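PDB 4Y2F: sensor protein KdpD from Escherichia coli, which is a membrane-associated histidine kinase that probably senses potassium limitation and phosphorylates a partner response regulator, represented here by its GAF domain. Local coordinates for residues A63-S68 with Y87-L92. Residues are numbered along the deposited sequence; the frame is centred on the assembly and turned at random.
Sequences AIAQWS and YQILPL
Ile89 and Ser68 bury the largest areas where helix 62-71 packs against strand 88-94. The two branches of Ile89 divide the work. CG2, anti to the backbone N, presses on the serine and lies 3.5 Å from Ser68 OG and 3.7 Å from Ser68 CB. The other branch, extended through chi2 (179°), carries CD1 to the preceding turn of the helix. There Ile89 CD1 rests 4.4 Å from both Ala65 CB and Ile64 CG2. Ile89 thus spans about one helical turn, and the CA atoms of Ala65 and Ile89 are 6.6 Å apart. Ser68 OG also meets Pro91 CD at 3.9 Å. Although wedged among carbon atoms, this buried hydroxyl is satisfied by a hydrogen bond to Leu73 O, beyond the end of the helix. The axes of segments 63-68 and 88-92 are inclined at 34°. The helix packs on one face of the antiparallel GAF sheet, Ala65 and Ser68 also touching Leu101 on adjacent strand 97-106 and Ile64 reaching Ala75 on strand 75-76, whereas Leu90 points from the other face onto Leu121 of helix 115-142.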
loop_
_atom_site.group_PDB
_atom_site.type_symbol
_atom_site.label_atom_id
_atom_site.label_comp_id
_atom_site.label_asym_id
_atom_site.label_seq_id
_atom_site.Cartn_x
_atom_site.Cartn_y
_atom_site.Cartn_z
ATOM N N ALA A 63 -28.105 0.784 3.451
ATOM C CA ALA A 63 -28.124 -0.671 3.494
ATOM C C ALA A 63 -27.281 -1.287 2.387
ATOM O O ALA A 63 -26.684 -2.350 2.594
ATOM C CB ALA A 63 -29.567 -1.182 3.449
ATOM N N ILE A 64 -27.200 -0.638 1.224
ATOM C CA ILE A 64 -26.307 -1.110 0.173
ATOM C C ILE A 64 -24.851 -0.880 0.567
ATOM O O ILE A 64 -23.984 -1.728 0.315
ATOM C CB ILE A 64 -26.674 -0.479 -1.184
ATOM C CG1 ILE A 64 -28.130 -0.812 -1.537
ATOM C CG2 ILE A 64 -25.718 -0.941 -2.272
ATOM C CD1 ILE A 64 -28.387 -2.295 -1.702
ATOM N N ALA A 65 -24.570 0.248 1.232
ATOM C CA ALA A 65 -23.240 0.446 1.805
ATOM C C ALA A 65 -22.904 -0.673 2.784
ATOM O O ALA A 65 -21.817 -1.264 2.724
ATOM C CB ALA A 65 -23.168 1.812 2.482
ATOM N N GLN A 66 -23.839 -0.998 3.685
ATOM C CA GLN A 66 -23.603 -2.108 4.602
ATOM C C GLN A 66 -23.367 -3.411 3.841
ATOM O O GLN A 66 -22.503 -4.211 4.228
ATOM C CB GLN A 66 -24.769 -2.245 5.588
ATOM C CG GLN A 66 -24.488 -3.176 6.771
ATOM C CD GLN A 66 -23.443 -2.627 7.730
ATOM O OE1 GLN A 66 -23.517 -1.473 8.160
ATOM N NE2 GLN A 66 -22.459 -3.460 8.071
ATOM N N TRP A 67 -24.128 -3.646 2.763
ATOM C CA TRP A 67 -23.938 -4.840 1.935
ATOM C C TRP A 67 -22.526 -4.895 1.361
ATOM O O TRP A 67 -21.875 -5.949 1.371
ATOM C CB TRP A 67 -24.962 -4.852 0.796
ATOM C CG TRP A 67 -24.767 -5.982 -0.216
ATOM C CD1 TRP A 67 -25.326 -7.228 -0.171
ATOM C CD2 TRP A 67 -23.981 -5.944 -1.418
ATOM N NE1 TRP A 67 -24.933 -7.968 -1.262
ATOM C CE2 TRP A 67 -24.098 -7.207 -2.038
ATOM C CE3 TRP A 67 -23.171 -4.973 -2.020
ATOM C CZ2 TRP A 67 -23.444 -7.522 -3.230
ATOM C CZ3 TRP A 67 -22.522 -5.290 -3.209
ATOM C CH2 TRP A 67 -22.669 -6.549 -3.802
ATOM N N SER A 68 -22.044 -3.764 0.836
ATOM C CA SER A 68 -20.702 -3.706 0.274
ATOM C C SER A 68 -19.650 -4.043 1.326
ATOM O O SER A 68 -18.696 -4.787 1.047
ATOM C CB SER A 68 -20.489 -2.303 -0.301
ATOM O OG SER A 68 -19.159 -2.094 -0.755
ATOM N N TYR A 87 -22.182 7.769 -7.930
ATOM C CA TYR A 87 -21.072 7.593 -6.999
ATOM C C TYR A 87 -20.664 6.127 -7.001
ATOM O O TYR A 87 -21.389 5.247 -7.483
ATOM C CB TYR A 87 -21.461 8.021 -5.576
ATOM C CG TYR A 87 -22.710 7.339 -5.042
ATOM C CD1 TYR A 87 -22.654 6.080 -4.476
ATOM C CD2 TYR A 87 -23.957 7.958 -5.144
ATOM C CE1 TYR A 87 -23.791 5.445 -4.001
ATOM C CE2 TYR A 87 -25.093 7.340 -4.658
ATOM C CZ TYR A 87 -25.013 6.073 -4.107
ATOM O OH TYR A 87 -26.153 5.422 -3.620
ATOM N N GLN A 88 -19.477 5.863 -6.466
ATOM C CA GLN A 88 -19.019 4.502 -6.223
ATOM C C GLN A 88 -18.996 4.219 -4.727
ATOM O O GLN A 88 -18.718 5.102 -3.917
ATOM C CB GLN A 88 -17.607 4.301 -6.761
ATOM C CG GLN A 88 -17.483 4.589 -8.240
ATOM C CD GLN A 88 -16.141 4.161 -8.756
ATOM O OE1 GLN A 88 -15.176 4.893 -8.636
ATOM N NE2 GLN A 88 -16.066 2.957 -9.307
ATOM N N ILE A 89 -19.284 2.963 -4.369
ATOM C CA ILE A 89 -19.151 2.476 -3.001
ATOM C C ILE A 89 -18.047 1.425 -3.045
ATOM O O ILE A 89 -18.209 0.369 -3.675
ATOM C CB ILE A 89 -20.458 1.870 -2.484
ATOM C CG1 ILE A 89 -21.537 2.950 -2.400
ATOM C CG2 ILE A 89 -20.234 1.265 -1.116
ATOM C CD1 ILE A 89 -22.874 2.390 -1.908
ATOM N N LEU A 90 -16.916 1.707 -2.386
ATOM C CA LEU A 90 -15.709 0.887 -2.538
ATOM C C LEU A 90 -15.260 0.311 -1.203
ATOM O O LEU A 90 -15.012 1.072 -0.248
ATOM C CB LEU A 90 -14.576 1.706 -3.167
ATOM C CG LEU A 90 -14.942 2.265 -4.541
ATOM C CD1 LEU A 90 -13.834 3.183 -5.006
ATOM C CD2 LEU A 90 -15.171 1.153 -5.553
ATOM N N PRO A 91 -15.114 -0.998 -1.086
ATOM C CA PRO A 91 -14.565 -1.553 0.157
ATOM C C PRO A 91 -13.089 -1.227 0.320
ATOM O O PRO A 91 -12.312 -1.225 -0.639
ATOM C CB PRO A 91 -14.791 -3.058 0.003
ATOM C CG PRO A 91 -14.867 -3.283 -1.472
ATOM C CD PRO A 91 -15.510 -2.040 -2.046
ATOM N N LEU A 92 -12.714 -0.916 1.559
ATOM C CA LEU A 92 -11.311 -0.710 1.921
ATOM C C LEU A 92 -10.786 -2.045 2.427
ATOM O O LEU A 92 -10.928 -2.377 3.608
ATOM C CB LEU A 92 -11.204 0.372 2.986
ATOM C CG LEU A 92 -11.875 1.674 2.548
ATOM C CD1 LEU A 92 -11.939 2.668 3.696
ATOM C CD2 LEU A 92 -11.149 2.290 1.345
#